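Long-range contacts in formyltransferase (Francisella tularensis subsp. tularensis, PDB 4NV1), which belongs to the formyltransferase family, pairing a Rossmann-like domain with a C-terminal dimerization domain, and binds dTDP-4-amino-4,6-dideoxyglucose: residues Phe7-Asn12 against Cys74-Leu79; Cys35-Gln40 against Ile52-Met57; Tyr68-Ser73 against Leu89-His94. All coordinates share one frame; numbering follows the deposited sequence.

Contact 1: residues Phe7-Asn12 against Cys74-Leu79. With 0FX (dTDP-4-amino-4,6-dideoxyglucose), chain I.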
# COMPACT_ATOMS: atom_id res chain seq x y z
N PHE A 7 -14.31 -37.48 -11.46
CA PHE A 7 -14.91 -36.19 -11.15
C PHE A 7 -13.91 -35.25 -10.47
O PHE A 7 -13.05 -35.65 -9.66
CB PHE A 7 -16.21 -36.33 -10.36
CG PHE A 7 -16.05 -36.72 -8.93
CD1 PHE A 7 -15.94 -38.05 -8.55
CD2 PHE A 7 -16.05 -35.76 -7.93
CE1 PHE A 7 -15.81 -38.44 -7.23
CE2 PHE A 7 -15.90 -36.14 -6.61
CZ PHE A 7 -15.79 -37.47 -6.25
N VAL A 8 -14.07 -33.97 -10.78
CA VAL A 8 -13.23 -32.89 -10.31
C VAL A 8 -14.15 -31.82 -9.83
O VAL A 8 -14.91 -31.29 -10.61
CB VAL A 8 -12.42 -32.38 -11.48
CG1 VAL A 8 -11.71 -31.05 -11.18
CG2 VAL A 8 -11.47 -33.46 -11.92
N VAL A 9 -14.07 -31.55 -8.53
CA VAL A 9 -14.71 -30.43 -7.89
C VAL A 9 -13.79 -29.23 -7.62
O VAL A 9 -12.74 -29.36 -6.96
CB VAL A 9 -15.23 -30.91 -6.58
CG1 VAL A 9 -16.21 -29.89 -6.05
CG2 VAL A 9 -15.84 -32.29 -6.74
N THR A 10 -14.16 -28.08 -8.19
CA THR A 10 -13.45 -26.82 -7.94
C THR A 10 -14.35 -25.59 -8.07
O THR A 10 -15.29 -25.59 -8.89
CB THR A 10 -12.35 -26.58 -8.97
OG1 THR A 10 -11.60 -25.42 -8.60
CG2 THR A 10 -12.91 -26.41 -10.35
N ASP A 11 -14.04 -24.58 -7.26
CA ASP A 11 -14.60 -23.27 -7.47
C ASP A 11 -13.57 -22.26 -7.95
O ASP A 11 -13.76 -21.08 -7.71
CB ASP A 11 -15.25 -22.83 -6.18
CG ASP A 11 -16.44 -23.71 -5.88
OD1 ASP A 11 -17.35 -23.67 -6.71
OD2 ASP A 11 -16.45 -24.48 -4.90
N ASN A 12 -12.54 -22.67 -8.69
CA ASN A 12 -11.53 -21.72 -9.16
C ASN A 12 -11.38 -21.78 -10.63
O ASN A 12 -11.13 -22.85 -11.15
CB ASN A 12 -10.13 -22.10 -8.67
CG ASN A 12 -9.08 -21.05 -8.98
OD1 ASN A 12 -8.51 -20.96 -10.08
ND2 ASN A 12 -8.77 -20.27 -7.97
N CYS A 74 -10.12 -29.49 -5.82
CA CYS A 74 -9.05 -28.49 -5.85
C CYS A 74 -9.66 -27.11 -5.78
O CYS A 74 -10.31 -26.67 -6.74
CB CYS A 74 -8.18 -28.66 -7.09
SG CYS A 74 -6.73 -27.57 -7.10
N HIS A 75 -9.52 -26.50 -4.61
CA HIS A 75 -9.95 -25.11 -4.38
C HIS A 75 -11.49 -25.08 -4.50
O HIS A 75 -12.04 -24.48 -5.37
CB HIS A 75 -9.31 -24.14 -5.35
CG HIS A 75 -7.90 -23.79 -5.00
ND1 HIS A 75 -7.59 -22.68 -4.24
CD2 HIS A 75 -6.73 -24.38 -5.32
CE1 HIS A 75 -6.29 -22.58 -4.13
NE2 HIS A 75 -5.74 -23.58 -4.80
N SER A 76 -12.12 -25.83 -3.63
CA SER A 76 -13.47 -26.29 -3.82
C SER A 76 -14.03 -25.62 -2.61
O SER A 76 -13.48 -25.89 -1.53
CB SER A 76 -13.57 -27.80 -3.56
OG SER A 76 -14.86 -28.20 -3.10
N LYS A 77 -15.14 -24.90 -2.76
CA LYS A 77 -15.83 -24.39 -1.56
C LYS A 77 -16.33 -25.46 -0.58
O LYS A 77 -16.62 -25.14 0.58
CB LYS A 77 -16.99 -23.45 -1.95
CG LYS A 77 -16.59 -22.18 -2.68
CD LYS A 77 -17.82 -21.45 -3.23
CE LYS A 77 -17.54 -20.11 -3.90
NZ LYS A 77 -16.63 -19.26 -3.09
N GLN A 78 -16.49 -26.71 -1.00
CA GLN A 78 -17.22 -27.70 -0.17
C GLN A 78 -16.41 -28.93 0.23
O GLN A 78 -15.55 -29.37 -0.53
CB GLN A 78 -18.45 -28.26 -0.90
CG GLN A 78 -19.10 -27.32 -1.91
CD GLN A 78 -20.32 -27.89 -2.63
OE1 GLN A 78 -21.19 -28.52 -2.02
NE2 GLN A 78 -20.37 -27.66 -3.92
N LEU A 79 -16.78 -29.52 1.36
CA LEU A 79 -16.19 -30.77 1.85
C LEU A 79 -17.01 -32.00 1.47
O LEU A 79 -18.25 -32.01 1.51
CB LEU A 79 -16.13 -30.74 3.36
CG LEU A 79 -15.47 -29.45 3.88
CD1 LEU A 79 -15.89 -29.19 5.32
CD2 LEU A 79 -13.96 -29.51 3.69
O4P 0FX I . -8.88 -20.66 -2.54
P2 0FX I . -10.10 -20.25 -3.40
O3P 0FX I . -10.11 -19.97 -4.89
O1G 0FX I . -11.47 -20.65 -2.71
C1G 0FX I . -11.86 -21.99 -2.58
C2G 0FX I . -13.14 -21.82 -1.78
O2G 0FX I . -13.92 -20.71 -2.26
C3G 0FX I . -12.85 -21.58 -0.31
O3G 0FX I . -14.16 -21.65 0.29
C4G 0FX I . -11.86 -22.66 0.17
N4A 0FX I . -11.59 -22.59 1.60
C5G 0FX I . -10.54 -22.64 -0.60
C6G 0FX I . -9.60 -23.76 -0.14
O5G 0FX I . -10.85 -22.82 -1.98
OPP 0FX I . -10.58 -18.73 -3.36
P 0FX I . -10.80 -17.65 -2.23
O1P 0FX I . -12.04 -17.82 -1.37
O2P 0FX I . -10.49 -16.53 -3.22
O5 0FX I . -9.49 -17.54 -1.31
C5 0FX I . -8.24 -17.31 -1.96
C4 0FX I . -7.33 -16.40 -1.15
O4 0FX I . -7.81 -15.07 -1.23
C3 0FX I . -7.24 -16.68 0.32
O3 0FX I . -6.14 -17.54 0.64
C2 0FX I . -6.88 -15.32 0.92
C1 0FX I . -7.58 -14.35 -0.04
N11 0FX I . -8.78 -13.81 0.61
C61 0FX I . -9.97 -14.43 0.44
C51 0FX I . -11.10 -13.93 1.06
C5A 0FX I . -12.48 -14.55 0.99
C21 0FX I . -8.68 -12.69 1.36
O21 0FX I . -7.51 -12.03 1.50
N31 0FX I . -9.74 -12.13 1.94
C41 0FX I . -10.92 -12.76 1.77
O41 0FX I . -12.03 -12.31 2.35

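Contact 2: residues Cys35-Gln40 against Ile52-Met57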
# COMPACT_ATOMS: atom_id res chain seq x y z
N CYS A 35 -18.86 -27.71 -9.60
CA CYS A 35 -18.55 -26.53 -8.82
C CYS A 35 -19.66 -26.35 -7.81
O CYS A 35 -20.51 -27.22 -7.64
CB CYS A 35 -18.48 -25.35 -9.76
SG CYS A 35 -20.08 -24.84 -10.42
N SER A 36 -19.65 -25.24 -7.09
CA SER A 36 -20.65 -25.04 -6.05
C SER A 36 -21.71 -24.04 -6.54
O SER A 36 -21.58 -23.39 -7.59
CB SER A 36 -20.00 -24.63 -4.73
OG SER A 36 -20.80 -23.69 -4.03
N PHE A 37 -22.79 -23.98 -5.76
CA PHE A 37 -23.97 -23.18 -6.10
C PHE A 37 -23.64 -21.72 -5.89
O PHE A 37 -23.90 -20.90 -6.78
CB PHE A 37 -25.23 -23.64 -5.35
CG PHE A 37 -25.95 -24.79 -6.03
CD1 PHE A 37 -26.55 -24.61 -7.27
CD2 PHE A 37 -26.03 -26.05 -5.43
CE1 PHE A 37 -27.23 -25.65 -7.90
CE2 PHE A 37 -26.69 -27.09 -6.06
CZ PHE A 37 -27.29 -26.89 -7.29
N LYS A 38 -22.94 -21.43 -4.78
CA LYS A 38 -22.39 -20.09 -4.51
C LYS A 38 -21.60 -19.54 -5.69
O LYS A 38 -21.27 -18.34 -5.76
CB LYS A 38 -21.52 -20.12 -3.26
CG LYS A 38 -22.26 -20.69 -2.08
CD LYS A 38 -21.71 -20.32 -0.72
CE LYS A 38 -22.69 -20.75 0.36
NZ LYS A 38 -22.20 -20.59 1.76
N SER A 39 -21.37 -20.41 -6.67
CA SER A 39 -20.41 -20.14 -7.70
C SER A 39 -21.10 -19.95 -9.07
O SER A 39 -20.41 -19.85 -10.09
CB SER A 39 -19.36 -21.28 -7.66
OG SER A 39 -18.34 -21.13 -8.64
N GLN A 40 -22.43 -19.84 -9.08
CA GLN A 40 -23.24 -19.81 -10.32
C GLN A 40 -22.86 -18.69 -11.32
O GLN A 40 -22.95 -18.84 -12.55
CB GLN A 40 -24.72 -19.67 -9.94
CG GLN A 40 -25.71 -20.00 -11.05
CD GLN A 40 -26.41 -21.36 -10.93
OE1 GLN A 40 -26.63 -22.05 -11.93
NE2 GLN A 40 -26.77 -21.73 -9.70
N ILE A 52 -18.96 -27.19 -16.74
CA ILE A 52 -19.08 -27.49 -15.32
C ILE A 52 -20.53 -27.46 -14.81
O ILE A 52 -21.42 -26.97 -15.48
CB ILE A 52 -18.17 -26.55 -14.52
CG1 ILE A 52 -17.73 -27.19 -13.19
CG2 ILE A 52 -18.85 -25.23 -14.23
CD1 ILE A 52 -16.59 -26.46 -12.50
N LYS A 53 -20.79 -28.03 -13.64
CA LYS A 53 -22.13 -28.13 -13.12
C LYS A 53 -22.14 -28.03 -11.61
O LYS A 53 -21.46 -28.83 -10.97
CB LYS A 53 -22.67 -29.51 -13.53
CG LYS A 53 -24.01 -29.46 -14.25
CD LYS A 53 -24.24 -30.63 -15.18
CE LYS A 53 -24.53 -31.91 -14.40
NZ LYS A 53 -25.33 -32.85 -15.24
N PRO A 54 -22.94 -27.11 -11.03
CA PRO A 54 -23.16 -27.02 -9.59
C PRO A 54 -23.55 -28.32 -8.95
O PRO A 54 -24.09 -29.17 -9.64
CB PRO A 54 -24.37 -26.08 -9.47
CG PRO A 54 -24.61 -25.54 -10.82
CD PRO A 54 -23.51 -25.95 -11.74
N ILE A 55 -23.33 -28.44 -7.64
CA ILE A 55 -23.73 -29.60 -6.88
C ILE A 55 -23.66 -29.23 -5.43
O ILE A 55 -22.78 -28.49 -4.98
CB ILE A 55 -22.79 -30.81 -7.14
CG1 ILE A 55 -23.26 -32.07 -6.44
CG2 ILE A 55 -21.38 -30.62 -6.59
CD1 ILE A 55 -22.73 -33.31 -7.12
N ASP A 56 -24.57 -29.82 -4.67
CA ASP A 56 -24.58 -29.70 -3.23
C ASP A 56 -23.91 -30.98 -2.78
O ASP A 56 -24.52 -32.05 -2.86
CB ASP A 56 -26.03 -29.62 -2.74
CG ASP A 56 -26.12 -29.33 -1.26
OD1 ASP A 56 -26.80 -28.34 -0.93
OD2 ASP A 56 -25.52 -30.09 -0.45
N MET A 57 -22.66 -30.88 -2.34
CA MET A 57 -21.95 -32.07 -1.94
C MET A 57 -22.50 -32.52 -0.61
O MET A 57 -22.46 -33.72 -0.31
CB MET A 57 -20.43 -31.84 -1.79
CG MET A 57 -19.70 -31.60 -3.10
SD MET A 57 -19.55 -33.00 -4.23
CE MET A 57 -18.92 -34.22 -3.11
O HOH W 1 -23.05 -25.86 -3.97

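Contact 3: residues Tyr68-Ser73 against Leu89-His94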
# COMPACT_ATOMS: atom_id res chain seq x y z
N TYR A 68 -18.00 -43.12 -10.47
CA TYR A 68 -16.66 -42.63 -10.82
C TYR A 68 -15.57 -43.54 -10.22
O TYR A 68 -15.81 -44.16 -9.21
CB TYR A 68 -16.50 -41.21 -10.28
CG TYR A 68 -17.44 -40.25 -10.96
CD1 TYR A 68 -17.14 -39.80 -12.22
CD2 TYR A 68 -18.64 -39.87 -10.39
CE1 TYR A 68 -17.98 -38.95 -12.88
CE2 TYR A 68 -19.49 -38.98 -11.07
CZ TYR A 68 -19.15 -38.57 -12.33
OH TYR A 68 -19.90 -37.74 -13.13
N ASP A 69 -14.38 -43.55 -10.77
CA ASP A 69 -13.26 -44.34 -10.24
C ASP A 69 -12.35 -43.52 -9.30
O ASP A 69 -11.52 -44.03 -8.55
CB ASP A 69 -12.36 -44.72 -11.40
CG ASP A 69 -12.96 -45.77 -12.30
OD1 ASP A 69 -12.88 -45.62 -13.55
OD2 ASP A 69 -13.53 -46.72 -11.75
N LEU A 70 -12.41 -42.21 -9.48
CA LEU A 70 -11.45 -41.25 -8.96
C LEU A 70 -12.16 -39.93 -8.78
O LEU A 70 -12.91 -39.53 -9.66
CB LEU A 70 -10.34 -41.15 -10.00
CG LEU A 70 -9.13 -40.26 -9.81
CD1 LEU A 70 -8.59 -40.54 -8.41
CD2 LEU A 70 -8.14 -40.58 -10.92
N GLY A 71 -11.97 -39.28 -7.66
CA GLY A 71 -12.35 -37.89 -7.49
C GLY A 71 -11.22 -36.96 -7.07
O GLY A 71 -10.29 -37.36 -6.33
N PHE A 72 -11.31 -35.72 -7.55
CA PHE A 72 -10.43 -34.64 -7.15
C PHE A 72 -11.22 -33.43 -6.66
O PHE A 72 -12.24 -32.98 -7.28
CB PHE A 72 -9.58 -34.17 -8.30
CG PHE A 72 -8.64 -35.21 -8.83
CD1 PHE A 72 -8.82 -35.74 -10.07
CD2 PHE A 72 -7.49 -35.57 -8.10
CE1 PHE A 72 -7.98 -36.69 -10.56
CE2 PHE A 72 -6.63 -36.53 -8.60
CZ PHE A 72 -6.84 -37.06 -9.83
N SER A 73 -10.69 -32.90 -5.57
CA SER A 73 -11.05 -31.58 -5.03
C SER A 73 -9.88 -30.62 -5.20
O SER A 73 -8.72 -30.90 -4.81
CB SER A 73 -11.45 -31.67 -3.55
OG SER A 73 -11.77 -30.37 -3.08
N LEU A 89 -11.69 -43.40 -4.23
CA LEU A 89 -10.49 -42.61 -4.05
C LEU A 89 -10.67 -41.14 -4.41
O LEU A 89 -10.89 -40.78 -5.57
CB LEU A 89 -9.40 -43.25 -4.92
CG LEU A 89 -8.02 -42.63 -4.98
CD1 LEU A 89 -7.52 -42.48 -3.56
CD2 LEU A 89 -7.12 -43.54 -5.81
N CYS A 90 -10.50 -40.29 -3.42
CA CYS A 90 -10.68 -38.83 -3.54
C CYS A 90 -9.33 -38.21 -3.11
O CYS A 90 -8.73 -38.57 -2.11
CB CYS A 90 -11.79 -38.38 -2.60
SG CYS A 90 -13.35 -39.14 -3.09
N ILE A 91 -8.85 -37.34 -3.96
CA ILE A 91 -7.56 -36.70 -3.76
C ILE A 91 -7.75 -35.19 -3.80
O ILE A 91 -8.48 -34.64 -4.63
CB ILE A 91 -6.58 -37.25 -4.79
CG1 ILE A 91 -6.35 -38.76 -4.45
CG2 ILE A 91 -5.37 -36.36 -4.94
CD1 ILE A 91 -5.61 -39.47 -5.55
N ASN A 92 -7.18 -34.57 -2.79
CA ASN A 92 -7.21 -33.13 -2.64
C ASN A 92 -5.90 -32.50 -3.08
O ASN A 92 -4.82 -32.97 -2.75
CB ASN A 92 -7.43 -32.84 -1.17
CG ASN A 92 -7.76 -31.37 -0.89
OD1 ASN A 92 -7.67 -30.98 0.23
ND2 ASN A 92 -8.24 -30.61 -1.86
N ILE A 93 -6.02 -31.39 -3.79
CA ILE A 93 -4.88 -30.66 -4.26
C ILE A 93 -5.04 -29.36 -3.51
O ILE A 93 -6.01 -28.61 -3.73
CB ILE A 93 -4.94 -30.52 -5.79
CG1 ILE A 93 -4.76 -31.90 -6.45
CG2 ILE A 93 -3.86 -29.59 -6.34
CD1 ILE A 93 -6.00 -32.58 -6.93
N HIS A 94 -4.08 -29.11 -2.61
CA HIS A 94 -4.26 -28.19 -1.48
C HIS A 94 -3.19 -27.09 -1.43
O HIS A 94 -2.00 -27.41 -1.38
CB HIS A 94 -4.24 -29.04 -0.20
CG HIS A 94 -4.26 -28.27 1.07
ND1 HIS A 94 -5.27 -27.40 1.43
CD2 HIS A 94 -3.39 -28.27 2.11
CE1 HIS A 94 -5.00 -26.87 2.61
NE2 HIS A 94 -3.87 -27.39 3.05
O HOH W 2 -11.90 -45.37 -6.17
O HOH W 3 -10.45 -28.48 -2.13

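Contact 1: residues Phe7-Asn12 against Cys74-Leu79
His75 and Asn12 touch through their CB atoms, 4.0 Å apart, where residues Phe7-Asn12 and Cys74-Leu79 leave adjacent parallel strands of a Rossmann-like sheet and line the sugar-nucleotide pocket. At the edge of the His75 ring, in its plane, lie Cys74 SG and O4P of dTDP-4-amino-4,6-dideoxyglucose, to which ND1 donates at 2.9 Å. NE2 of the same ring is bonded to Glu158, so the imidazole is tied from both nitrogens and its rotation is fixed. Asn12 ND2 gives a weak, long bond to O3P, while its OD1 accepts from Ile15 N, making Asn12 the N-cap of helix 13-24.

The strand pairing ends with Cys74 N donating to Val9 O. One residue on, the bond passes to a side chain: Thr10 OG1, anti to its own backbone N (chi1 -173°), donates to Cys74 O at 2.6 Å, nearly along the C=O axis. The same hydroxyl accepts from Asn12 N, forming an ST turn. Asp11 N then binds His75 O at 2.8 Å, with the donor tilted 24° from the carbonyl plane.

Asp11 and Lys77 cross at about a right angle, OD2 packing on Lys77 CB and CG, and Lys77 NZ donates a hydrogen bond to the ligand's O2G at 3.2 Å. The hydrogen bond between the two residues runs from the backbone N of Lys77 to the anti lone pair of Asp11 OD2, with an N-H...O angle of 163°.

Contact 2: residues Cys35-Gln40 against Ile52-Met57
Phe37 and Pro54 cross at about a right angle, with the proline set over one face of the ring. Pro54 CB stands 3.6 Å from the centroid of the Phe37 ring and 26° off its normal, a CH-pi contact in which CE1, at 3.3 Å, is the nearest ring atom. Ile55 N lies over the same face toward the rim, and Gln40 NE2 sits in plane at the edge.

Equally tight, but more buried, is the packing around Cys35. Its CB meets Ile52 CD1 at 3.5 Å. With SG held between the backbone N and the carbonyl carbon (chi1 71°), the sulphur rests 3.8 Å from Pro54 CD. Ile47 of helix 44-48 closes on Ile52 and Pro54 from outside the two segments.

Backbone pairing is sparse by comparison. Cys35 N donates to Lys53 O at 3.1 Å, but the donor stands 58° out of the carbonyl plane, and Pro54 CA adds a C-H...O contact to Cys35 O. On the loose side the chains separate and a water spans them, accepting from Phe37 N at 2.6 Å and donating to Ile55 O at 2.8 Å. Asp56 OD2 then accepts from Lys59 N, capping helix 57-60. The arrangement is that of a short, weakly bonded edge strand, 53-54, added in parallel to strand 29-35 at the margin of a Rossmann-like sheet.

Contact 3: residues Tyr68-Ser73 against Leu89-His94
Phe72 and Ile91 lie side by side and point the same way, with Phe72 CD2 3.8 Å from Ile91 CB. CG of Phe72 lies beside its backbone N, anti to the carbonyl carbon (chi1 -63°), which sets the ring alongside Ile91; CD2 also meets Ile93 CD1, at 3.5 Å. Leu70 and Leu89 repeat the side-by-side arrangement two residues earlier on each strand, Leu70 CD1 approaching Leu89 CG at 4.1 Å. Leu70, Phe72, Leu89 and Ile91 thus form one apolar face.

Ser73, Cys90 and Asn92 point to the other face. The backbone O of Ser73 takes two bonds. Ile93 N approaches it almost in line with the C=O bond, while Asn92 ND2 reaches it at 3.0 Å from 62° above the carbonyl plane, with the oxygen lying in the plane of the Asn92 amide. A water 2.5 Å from Ser73 OG also takes a weak bond from Asn92 ND2.

Behind these side chains runs regular parallel pairing: Gly71 N to Leu89 O, Ile91 N to Gly71 O and Ser73 N to Ile91 O. At the start of the two strands, a water joins Asp69 O to Leu89 N.

The axes of the two short strands come within 4.6 Å at an angle of 23°; the strands form a beta-alpha-beta unit connected through helix 82-87. Strand 4-9 flanks 70-74, and strand 117-123 flanks 89-94. Helix 147-170 packs on the apolar face, where Phe162 meets the Phe72 ring edge-to-face.

All three contacts belong to one sheet but sample different parts of it. Contact 3 is buried within the sheet, with regular backbone bonds and an apolar face, and it shares strand 70-74 with contact 1 as that strand runs on into Cys74. Contact 1, partly buried, takes over where the strands end: side-chain and turn bonds replace regular pairing, and Asn12, His75 and Lys77 reach the ligand. Contact 2, also partly buried, is the sheet's margin, held by apolar packing, one backbone bond and a bridging water. Gln78 joins contacts 1 and 2, its amide bonded to Ile55 O and Met57 N, whereas contacts 2 and 3 do not touch, their nearest atoms being about 7 Å apart.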